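PDB 4GLJ: RsfP from Uncultured bacterium, which probably catalyses the phosphate-dependent cleavage of methylthioadenosine, as a methylthioadenosine phosphorylase of the phosphorylase superfamily, and binds the dye rhodamine B. Local coordinates for residues A[23-27]-A[58-62]; A[150-154]-A[259-265]; A[78-83]-A[124-128]. All blocks are in the same frame, centred on the assembly; numbering follows the deposited sequence.

Interaction 1 (A[23-27]-A[58-62]); sequences GLYQM and TVAFL. With RHB (N-[9-(2-carboxyphenyl)-6-(diethylamino)-3H-xanthen-3-ylidene]-N-ethylethanaminium), chain B.
Residues 58-62 run extended within strand 57-63, while residues 23-27 form an irregular loop that leaves strand 16-20; Gly-23 has a positive phi (89°). No hydrogen bond joins the segments, and their backbones approach most closely at Met-27 and Phe-61, with CA atoms 7.1 Å apart. Phe-61 (chi1 t) points toward the loop. Leu-24 O lies 3.3 Å from Phe-61 CZ and Tyr-25 O 3.6 Å from Phe-61 CE2, both at the ring edge, whereas Met-27 N and Gln-26 C cover one face. Met-27 (chi1 m, chi2 t) sets its SD 4.8 Å from the Phe-61 ring centroid, an oblique Met-aromatic contact, and packs against Val-59. The CA-to-CB bond of Tyr-25 is directed away from the strand; its ring is part of the rhodamine B pocket. Ile-18 of strand 16-20 and Ala-246, Ile-253 and Val-257 of helix 237-263 add apolar packing. Between these segments the chemistry is thus packing around one aromatic ring, with carbonyl oxygens at its electropositive edge; the loop's hydrogen bonding lies elsewhere, as from Gln-26 O to Gln-250.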
loop_
_atom_site.group_PDB
_atom_site.type_symbol
_atom_site.label_atom_id
_atom_site.label_comp_id
_atom_site.label_asym_id
_atom_site.label_seq_id
_atom_site.Cartn_x
_atom_site.Cartn_y
_atom_site.Cartn_z
ATOM N N GLY A 23 -26.020 -0.897 -5.323
ATOM C CA GLY A 23 -27.273 -1.226 -5.976
ATOM C C GLY A 23 -28.115 -2.227 -5.179
ATOM O O GLY A 23 -29.264 -2.382 -5.478
ATOM N N LEU A 24 -27.534 -2.931 -4.211
ATOM C CA LEU A 24 -28.266 -3.841 -3.275
ATOM C C LEU A 24 -28.432 -3.359 -1.810
ATOM O O LEU A 24 -27.605 -3.686 -0.916
ATOM C CB LEU A 24 -27.594 -5.207 -3.242
ATOM C CG LEU A 24 -27.729 -6.107 -4.462
ATOM C CD1 LEU A 24 -26.575 -5.788 -5.405
ATOM C CD2 LEU A 24 -27.669 -7.540 -3.921
ATOM N N TYR A 25 -29.544 -2.670 -1.556
ATOM C CA TYR A 25 -29.824 -2.019 -0.261
ATOM C C TYR A 25 -30.857 -2.825 0.501
ATOM O O TYR A 25 -30.937 -2.729 1.726
ATOM C CB TYR A 25 -30.205 -0.520 -0.456
ATOM C CG TYR A 25 -29.117 0.109 -1.316
ATOM C CD1 TYR A 25 -29.407 0.769 -2.522
ATOM C CD2 TYR A 25 -27.758 -0.078 -0.954
ATOM C CE1 TYR A 25 -28.366 1.282 -3.318
ATOM C CE2 TYR A 25 -26.715 0.397 -1.736
ATOM C CZ TYR A 25 -27.007 1.072 -2.904
ATOM O OH TYR A 25 -25.940 1.536 -3.633
ATOM N N GLN A 26 -31.607 -3.652 -0.223
ATOM C CA GLN A 26 -32.439 -4.652 0.422
ATOM C C GLN A 26 -32.628 -5.969 -0.345
ATOM O O GLN A 26 -32.357 -6.056 -1.551
ATOM C CB GLN A 26 -33.806 -4.065 0.822
ATOM C CG GLN A 26 -34.642 -3.486 -0.297
ATOM C CD GLN A 26 -36.104 -3.539 0.070
ATOM O OE1 GLN A 26 -36.487 -3.134 1.171
ATOM N NE2 GLN A 26 -36.927 -4.076 -0.830
ATOM N N MET A 27 -33.070 -6.987 0.395
ATOM C CA MET A 27 -33.608 -8.193 -0.183
ATOM C C MET A 27 -35.130 -8.244 -0.014
ATOM O O MET A 27 -35.618 -8.877 0.913
ATOM C CB MET A 27 -32.975 -9.417 0.446
ATOM C CG MET A 27 -31.664 -9.791 -0.191
ATOM S SD MET A 27 -31.107 -11.450 0.263
ATOM C CE MET A 27 -30.855 -11.378 2.045
ATOM N N THR A 58 -33.514 -19.425 6.564
ATOM C CA THR A 58 -33.148 -18.146 7.185
ATOM C C THR A 58 -31.847 -17.625 6.570
ATOM O O THR A 58 -30.858 -18.363 6.487
ATOM C CB THR A 58 -32.981 -18.321 8.714
ATOM O OG1 THR A 58 -34.250 -18.690 9.254
ATOM C CG2 THR A 58 -32.520 -17.036 9.392
ATOM N N VAL A 59 -31.862 -16.374 6.107
ATOM C CA VAL A 59 -30.667 -15.756 5.501
ATOM C C VAL A 59 -30.444 -14.425 6.236
ATOM O O VAL A 59 -31.418 -13.779 6.622
ATOM C CB VAL A 59 -30.971 -15.467 4.031
ATOM C CG1 VAL A 59 -29.798 -14.814 3.405
ATOM C CG2 VAL A 59 -31.268 -16.768 3.272
ATOM N N ALA A 60 -29.179 -14.045 6.462
ATOM C CA ALA A 60 -28.837 -12.704 6.974
ATOM C C ALA A 60 -28.402 -11.814 5.792
ATOM O O ALA A 60 -27.594 -12.235 4.959
ATOM C CB ALA A 60 -27.699 -12.817 7.987
ATOM N N PHE A 61 -28.928 -10.599 5.718
ATOM C CA PHE A 61 -28.619 -9.681 4.615
ATOM C C PHE A 61 -27.948 -8.447 5.255
ATOM O O PHE A 61 -28.496 -7.860 6.216
ATOM C CB PHE A 61 -29.860 -9.205 3.816
ATOM C CG PHE A 61 -29.492 -8.223 2.719
ATOM C CD1 PHE A 61 -28.839 -8.674 1.550
ATOM C CD2 PHE A 61 -29.672 -6.832 2.891
ATOM C CE1 PHE A 61 -28.432 -7.766 0.556
ATOM C CE2 PHE A 61 -29.249 -5.916 1.897
ATOM C CZ PHE A 61 -28.649 -6.388 0.728
ATOM N N LEU A 62 -26.759 -8.113 4.770
ATOM C CA LEU A 62 -26.008 -6.946 5.328
ATOM C C LEU A 62 -25.702 -6.034 4.110
ATOM O O LEU A 62 -25.140 -6.501 3.123
ATOM C CB LEU A 62 -24.722 -7.437 5.982
ATOM C CG LEU A 62 -23.767 -6.336 6.501
ATOM C CD1 LEU A 62 -24.622 -5.299 7.234
ATOM C CD2 LEU A 62 -22.785 -6.953 7.481
HETATM O O2 RHB B . -23.672 7.507 -7.962
HETATM C C26 RHB B . -23.115 8.028 -8.947
HETATM C C19 RHB B . -21.932 7.379 -9.589
HETATM C C14 RHB B . -21.445 6.099 -9.327
HETATM C C15 RHB B . -20.340 5.661 -10.044
HETATM C C16 RHB B . -19.707 6.444 -10.990
HETATM C C17 RHB B . -20.183 7.707 -11.237
HETATM C C18 RHB B . -21.296 8.153 -10.539
HETATM C C9 RHB B . -21.969 5.088 -8.356
HETATM C C8 RHB B . -21.009 4.030 -7.919
HETATM C C13 RHB B . -19.699 3.992 -8.372
HETATM C C12 RHB B . -18.799 3.005 -7.962
HETATM C C11 RHB B . -19.193 2.049 -7.054
HETATM N N1 RHB B . -18.328 1.003 -6.659
HETATM C C35 RHB B . -17.679 0.615 -7.925
HETATM C C36 RHB B . -18.777 0.576 -8.976
HETATM C C22 RHB B . -17.348 1.201 -5.552
HETATM C C23 RHB B . -17.984 0.815 -4.207
HETATM C C10 RHB B . -20.515 2.080 -6.634
HETATM C C7 RHB B . -21.411 3.062 -7.040
HETATM O O1 RHB B . -22.698 3.056 -6.565
HETATM C C1 RHB B . -23.648 3.977 -6.920
HETATM C C2 RHB B . -23.360 5.009 -7.803
HETATM C C6 RHB B . -24.911 3.856 -6.362
HETATM C C5 RHB B . -25.913 4.756 -6.671
HETATM C C4 RHB B . -25.644 5.796 -7.551
HETATM C C3 RHB B . -24.371 5.921 -8.117
HETATM N N2 RHB B . -27.184 4.581 -6.093
HETATM C C24 RHB B . -27.167 4.787 -4.631
HETATM C C25 RHB B . -28.306 3.995 -4.019
HETATM C C33 RHB B . -28.180 5.449 -6.755
HETATM C C34 RHB B . -29.553 4.823 -6.597
HETATM O O3 RHB B . -23.539 9.082 -9.458
#

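Interaction 2 (A[150-154]-A[259-265]); sequences ILIRA and LIASEQP
Two helical segments, 150-154 within helix 145-157 and 259-263 at the C-terminal end of helix 237-263, cross with their N-to-C directions at 123°; the axes of these short segments come within 11.1 Å. The nearest backbones are those of Ile-150 and Leu-259, whose CA atoms lie 6.5 Å apart. After Glu-263 the second helix stops: Gln-264 adopts positive phi (48°), and Pro-265 turns back toward the first helix. The main bump is Ile-150 (chi1 m, chi2 t), which enters a hollow bordered by Leu-259, Ile-260, Glu-263 and Pro-265. Its CG2 meets Leu-259 CB at 3.7 Å, its CD1 lies 3.9 Å from Ile-260 CG1 and 3.8 Å from Pro-265 CG, and its CG1 is 3.7 Å from Glu-263 OE1. In return Leu-259 (m, t) fits between Arg-153 and Ala-154, with Leu-259 CD1 3.8 Å from Ala-154 N and Leu-259 CD2 4.0 Å from Arg-153 NH1. The small Ala-154 leaves room for Leu-259 CD1. At the more exposed side, Arg-153 and Glu-263 form a two-pronged salt bridge, NH1 of Arg-153 to OE2 of Glu-263 at 3.0 Å and NH2 of Arg-153 to OE1 of Glu-263 at 2.9 Å; Asp-149 also pairs with Arg-153 NE. Leu-151 and Ile-260 pack on Val-94 and Tyr-92 of strand 92-101. Such interlocking of two helices on a sheet is characteristic of layered alpha/beta folds, here that of the phosphorylase superfamily.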
loop_
_atom_site.group_PDB
_atom_site.type_symbol
_atom_site.label_atom_id
_atom_site.label_comp_id
_atom_site.label_asym_id
_atom_site.label_seq_id
_atom_site.Cartn_x
_atom_site.Cartn_y
_atom_site.Cartn_z
ATOM N N ILE A 150 -21.522 -23.452 -6.605
ATOM C CA ILE A 150 -22.972 -23.205 -6.372
ATOM C C ILE A 150 -23.420 -21.931 -7.116
ATOM O O ILE A 150 -24.484 -21.934 -7.762
ATOM C CB ILE A 150 -23.318 -23.138 -4.872
ATOM C CG1 ILE A 150 -23.446 -24.576 -4.342
ATOM C CG2 ILE A 150 -24.616 -22.370 -4.623
ATOM C CD1 ILE A 150 -23.555 -24.732 -2.861
ATOM N N LEU A 151 -22.602 -20.853 -7.060
ATOM C CA LEU A 151 -22.984 -19.654 -7.751
ATOM C C LEU A 151 -23.165 -19.814 -9.252
ATOM O O LEU A 151 -24.070 -19.190 -9.812
ATOM C CB LEU A 151 -22.072 -18.445 -7.431
ATOM C CG LEU A 151 -22.160 -18.032 -5.951
ATOM C CD1 LEU A 151 -20.964 -17.093 -5.632
ATOM C CD2 LEU A 151 -23.480 -17.315 -5.668
ATOM N N ILE A 152 -22.274 -20.568 -9.896
ATOM C CA ILE A 152 -22.336 -20.875 -11.281
ATOM C C ILE A 152 -23.641 -21.611 -11.593
ATOM O O ILE A 152 -24.303 -21.270 -12.563
ATOM C CB ILE A 152 -21.103 -21.751 -11.724
ATOM C CG1 ILE A 152 -19.794 -20.937 -11.653
ATOM C CG2 ILE A 152 -21.293 -22.238 -13.122
ATOM C CD1 ILE A 152 -18.524 -21.823 -11.586
ATOM N N ARG A 153 -23.990 -22.629 -10.804
ATOM C CA ARG A 153 -25.209 -23.413 -11.128
ATOM C C ARG A 153 -26.451 -22.549 -10.775
ATOM O O ARG A 153 -27.461 -22.632 -11.463
ATOM C CB ARG A 153 -25.207 -24.734 -10.388
ATOM C CG ARG A 153 -24.141 -25.668 -10.927
ATOM C CD ARG A 153 -24.183 -27.022 -10.268
ATOM N NE ARG A 153 -23.560 -26.969 -8.954
ATOM C CZ ARG A 153 -24.195 -27.255 -7.823
ATOM N NH1 ARG A 153 -25.471 -27.627 -7.844
ATOM N NH2 ARG A 153 -23.525 -27.191 -6.681
ATOM N N ALA A 154 -26.321 -21.721 -9.731
ATOM C CA ALA A 154 -27.422 -20.791 -9.300
ATOM C C ALA A 154 -27.730 -19.822 -10.464
ATOM O O ALA A 154 -28.914 -19.532 -10.770
ATOM C CB ALA A 154 -27.036 -19.988 -8.048
ATOM N N LEU A 259 -29.503 -23.788 -3.089
ATOM C CA LEU A 259 -28.493 -24.806 -3.255
ATOM C C LEU A 259 -27.609 -24.983 -2.028
ATOM O O LEU A 259 -27.212 -26.114 -1.709
ATOM C CB LEU A 259 -27.633 -24.476 -4.472
ATOM C CG LEU A 259 -28.426 -24.627 -5.773
ATOM C CD1 LEU A 259 -27.726 -23.989 -6.973
ATOM C CD2 LEU A 259 -28.762 -26.084 -6.070
ATOM N N ILE A 260 -27.257 -23.862 -1.371
ATOM C CA ILE A 260 -26.410 -23.959 -0.219
ATOM C C ILE A 260 -27.198 -24.688 0.871
ATOM O O ILE A 260 -26.638 -25.536 1.573
ATOM C CB ILE A 260 -26.001 -22.566 0.285
ATOM C CG1 ILE A 260 -25.095 -21.858 -0.782
ATOM C CG2 ILE A 260 -25.384 -22.655 1.661
ATOM C CD1 ILE A 260 -24.841 -20.403 -0.387
ATOM N N ALA A 261 -28.474 -24.329 1.028
ATOM C CA ALA A 261 -29.276 -24.923 2.079
ATOM C C ALA A 261 -29.398 -26.428 1.869
ATOM O O ALA A 261 -29.355 -27.192 2.842
ATOM C CB ALA A 261 -30.667 -24.285 2.171
ATOM N N SER A 262 -29.535 -26.874 0.626
ATOM C CA SER A 262 -29.810 -28.326 0.439
ATOM C C SER A 262 -28.489 -29.106 0.403
ATOM O O SER A 262 -28.443 -30.262 0.832
ATOM C CB SER A 262 -30.659 -28.626 -0.800
ATOM O OG SER A 262 -30.082 -28.028 -1.951
ATOM N N GLU A 263 -27.417 -28.463 -0.055
ATOM C CA GLU A 263 -26.180 -29.191 -0.332
ATOM C C GLU A 263 -25.205 -29.088 0.821
ATOM O O GLU A 263 -24.468 -30.029 1.075
ATOM C CB GLU A 263 -25.557 -28.797 -1.689
ATOM C CG GLU A 263 -26.420 -29.201 -2.912
ATOM C CD GLU A 263 -25.913 -28.588 -4.228
ATOM O OE1 GLU A 263 -24.813 -27.992 -4.238
ATOM O OE2 GLU A 263 -26.579 -28.714 -5.285
ATOM N N GLN A 264 -25.205 -27.963 1.541
ATOM C CA GLN A 264 -24.372 -27.819 2.744
ATOM C C GLN A 264 -22.898 -28.266 2.516
ATOM O O GLN A 264 -22.350 -29.041 3.272
ATOM C CB GLN A 264 -25.074 -28.619 3.876
ATOM C CG GLN A 264 -25.280 -27.862 5.187
ATOM C CD GLN A 264 -26.322 -26.784 5.099
ATOM O OE1 GLN A 264 -26.123 -25.752 4.437
ATOM N NE2 GLN A 264 -27.452 -27.000 5.766
ATOM N N PRO A 265 -22.253 -27.776 1.453
ATOM C CA PRO A 265 -20.921 -28.236 1.091
ATOM C C PRO A 265 -19.918 -28.012 2.213
ATOM O O PRO A 265 -20.056 -27.105 3.030
ATOM C CB PRO A 265 -20.572 -27.392 -0.152
ATOM C CG PRO A 265 -21.411 -26.175 -0.010
ATOM C CD PRO A 265 -22.709 -26.663 0.588
#

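Interaction 3 (A[78-83]-A[124-128]); sequences YRANIY and RVSTF
Residues 78-83 begin helix 78-87, and residues 124-128 pass beside it as an irregular segment, extended at Arg-124, Val-125 and Thr-127 but not at Ser-126 and Phe-128; the CA atoms of Arg-79 and Phe-128 come nearest, at 7.0 Å. Arg-124 (chi1 m, then t, t) brings its NH1 to 3.3 Å from Tyr-78 OH, at an angle too poor for a hydrogen bond. Instead, Tyr-78 OH bonds to Pro-73 O and Arg-124 to Met-198 O, both residues of the rhodamine B pocket, and Arg-124 also forms a salt bridge to Glu-175. Val-125 lays its CG1 over one face of the Arg-79 guanidinium, 3.6 Å from Arg-79 CZ. Ser-126 O is hydrogen-bonded to Gln-178 of a neighbouring subunit, placing the loop at a subunit interface. The CA-to-CB bond of Thr-127 points away, and its OG1 is hydrogen-bonded to Glu-209, yet Thr-127 O lies 3.4 Å from Arg-79 CD. Phe-128 (chi1 m) turns its ring edge to the helix: its CE1 is 3.6 Å from Arg-79 O, and its CZ 3.9 Å from Ile-82 CG2. No hydrogen bond spans the segments, so the contact depends on packing, of Val-125 on a charged guanidinium and of Phe-128 on helix backbone and Ile-82.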
loop_
_atom_site.group_PDB
_atom_site.type_symbol
_atom_site.label_atom_id
_atom_site.label_comp_id
_atom_site.label_asym_id
_atom_site.label_seq_id
_atom_site.Cartn_x
_atom_site.Cartn_y
_atom_site.Cartn_z
ATOM N N TYR A 78 -15.249 -3.406 7.999
ATOM C CA TYR A 78 -15.190 -4.831 7.583
ATOM C C TYR A 78 -15.104 -5.787 8.773
ATOM O O TYR A 78 -15.736 -6.825 8.708
ATOM C CB TYR A 78 -13.932 -5.024 6.692
ATOM C CG TYR A 78 -14.086 -4.323 5.366
ATOM C CD1 TYR A 78 -14.829 -4.877 4.358
ATOM C CD2 TYR A 78 -13.513 -3.049 5.187
ATOM C CE1 TYR A 78 -14.994 -4.188 3.160
ATOM C CE2 TYR A 78 -13.693 -2.353 3.987
ATOM C CZ TYR A 78 -14.468 -2.893 3.043
ATOM O OH TYR A 78 -14.634 -2.254 1.866
ATOM N N ARG A 79 -14.301 -5.503 9.797
ATOM C CA ARG A 79 -14.171 -6.377 10.943
ATOM C C ARG A 79 -15.457 -6.522 11.754
ATOM O O ARG A 79 -15.841 -7.604 12.013
ATOM C CB ARG A 79 -13.025 -5.926 11.847
ATOM C CG ARG A 79 -11.620 -6.290 11.406
ATOM C CD ARG A 79 -10.566 -5.726 12.334
ATOM N NE ARG A 79 -10.726 -4.305 12.475
ATOM C CZ ARG A 79 -10.170 -3.550 13.400
ATOM N NH1 ARG A 79 -9.368 -4.047 14.304
ATOM N NH2 ARG A 79 -10.429 -2.277 13.391
ATOM N N ALA A 80 -16.143 -5.424 12.074
ATOM C CA ALA A 80 -17.532 -5.502 12.635
ATOM C C ALA A 80 -18.521 -6.288 11.837
ATOM O O ALA A 80 -19.281 -7.062 12.408
ATOM C CB ALA A 80 -18.069 -4.100 13.005
ATOM N N ASN A 81 -18.549 -6.117 10.523
ATOM C CA ASN A 81 -19.523 -6.819 9.678
ATOM C C ASN A 81 -19.314 -8.343 9.725
ATOM O O ASN A 81 -20.266 -9.098 9.895
ATOM C CB ASN A 81 -19.366 -6.363 8.221
ATOM C CG ASN A 81 -19.867 -4.927 7.990
ATOM O OD1 ASN A 81 -20.570 -4.374 8.870
ATOM N ND2 ASN A 81 -19.574 -4.345 6.805
ATOM N N ILE A 82 -18.053 -8.765 9.632
ATOM C CA ILE A 82 -17.753 -10.209 9.558
ATOM C C ILE A 82 -17.932 -10.720 10.952
ATOM O O ILE A 82 -18.493 -11.787 11.119
ATOM C CB ILE A 82 -16.279 -10.412 9.005
ATOM C CG1 ILE A 82 -16.208 -10.088 7.499
ATOM C CG2 ILE A 82 -15.822 -11.854 9.234
ATOM C CD1 ILE A 82 -17.201 -10.817 6.597
ATOM N N TYR A 83 -17.510 -9.963 11.990
ATOM C CA TYR A 83 -17.659 -10.457 13.348
ATOM C C TYR A 83 -19.170 -10.653 13.667
ATOM O O TYR A 83 -19.618 -11.674 14.255
ATOM C CB TYR A 83 -17.071 -9.492 14.376
ATOM C CG TYR A 83 -16.906 -10.108 15.778
ATOM C CD1 TYR A 83 -15.704 -10.716 16.161
ATOM C CD2 TYR A 83 -17.958 -10.105 16.722
ATOM C CE1 TYR A 83 -15.550 -11.282 17.443
ATOM C CE2 TYR A 83 -17.814 -10.673 18.000
ATOM C CZ TYR A 83 -16.599 -11.263 18.340
ATOM O OH TYR A 83 -16.436 -11.865 19.573
ATOM N N ARG A 124 -6.686 -0.378 5.118
ATOM C CA ARG A 124 -7.740 -1.066 5.814
ATOM C C ARG A 124 -7.191 -2.047 6.812
ATOM O O ARG A 124 -6.192 -2.632 6.552
ATOM C CB ARG A 124 -8.636 -1.745 4.807
ATOM C CG ARG A 124 -9.311 -0.755 3.900
ATOM C CD ARG A 124 -9.814 -1.428 2.689
ATOM N NE ARG A 124 -10.162 -0.508 1.647
ATOM C CZ ARG A 124 -10.999 -0.795 0.686
ATOM N NH1 ARG A 124 -11.570 -1.961 0.670
ATOM N NH2 ARG A 124 -11.258 0.077 -0.238
ATOM N N VAL A 125 -7.822 -2.190 7.969
ATOM C CA VAL A 125 -7.314 -3.152 8.902
ATOM C C VAL A 125 -7.711 -4.496 8.294
ATOM O O VAL A 125 -8.892 -4.730 8.062
ATOM C CB VAL A 125 -7.940 -2.986 10.291
ATOM C CG1 VAL A 125 -7.380 -4.084 11.260
ATOM C CG2 VAL A 125 -7.636 -1.589 10.754
ATOM N N SER A 126 -6.751 -5.412 8.092
ATOM C CA SER A 126 -7.091 -6.571 7.253
ATOM C C SER A 126 -6.951 -7.924 8.017
ATOM O O SER A 126 -6.901 -8.998 7.410
ATOM C CB SER A 126 -6.223 -6.559 5.975
ATOM O OG SER A 126 -4.853 -6.508 6.412
ATOM N N THR A 127 -6.994 -7.844 9.344
ATOM C CA THR A 127 -6.936 -9.034 10.209
ATOM C C THR A 127 -7.589 -8.700 11.528
ATOM O O THR A 127 -7.687 -7.534 11.958
ATOM C CB THR A 127 -5.462 -9.476 10.450
ATOM O OG1 THR A 127 -5.422 -10.644 11.276
ATOM C CG2 THR A 127 -4.647 -8.385 11.154
ATOM N N PHE A 128 -8.031 -9.747 12.200
ATOM C CA PHE A 128 -8.537 -9.623 13.528
ATOM C C PHE A 128 -7.403 -9.844 14.493
ATOM O O PHE A 128 -7.581 -9.646 15.682
ATOM C CB PHE A 128 -9.521 -10.752 13.834
ATOM C CG PHE A 128 -10.826 -10.612 13.138
ATOM C CD1 PHE A 128 -11.772 -9.650 13.558
ATOM C CD2 PHE A 128 -11.191 -11.511 12.136
ATOM C CE1 PHE A 128 -13.012 -9.551 12.940
ATOM C CE2 PHE A 128 -12.446 -11.399 11.539
ATOM C CZ PHE A 128 -13.373 -10.456 11.940
#

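Overall arrangement
The three contacts illustrate how chemistry follows position in an alpha/beta fold. Interactions 1 and 3 are mainly buried, each setting an irregular loop against a regular element without a hydrogen bond between the segments; interaction 2, only partly buried, joins helix to helix and adds a salt bridge at its more exposed side. Helix 237-263 links two of them, since it supplies one side of interaction 2 and also packs on both segments of interaction 1. Interactions 1 and 3 touch directly, Leu-62 CD2 lying 3.5 Å from Asn-81 CB, where strand 57-63 meets helix 78-87. Interactions 2 and 3 occupy opposite sides of the chain's centre, about 26 Å apart between centres, and interaction 3 alone reaches a neighbouring subunit.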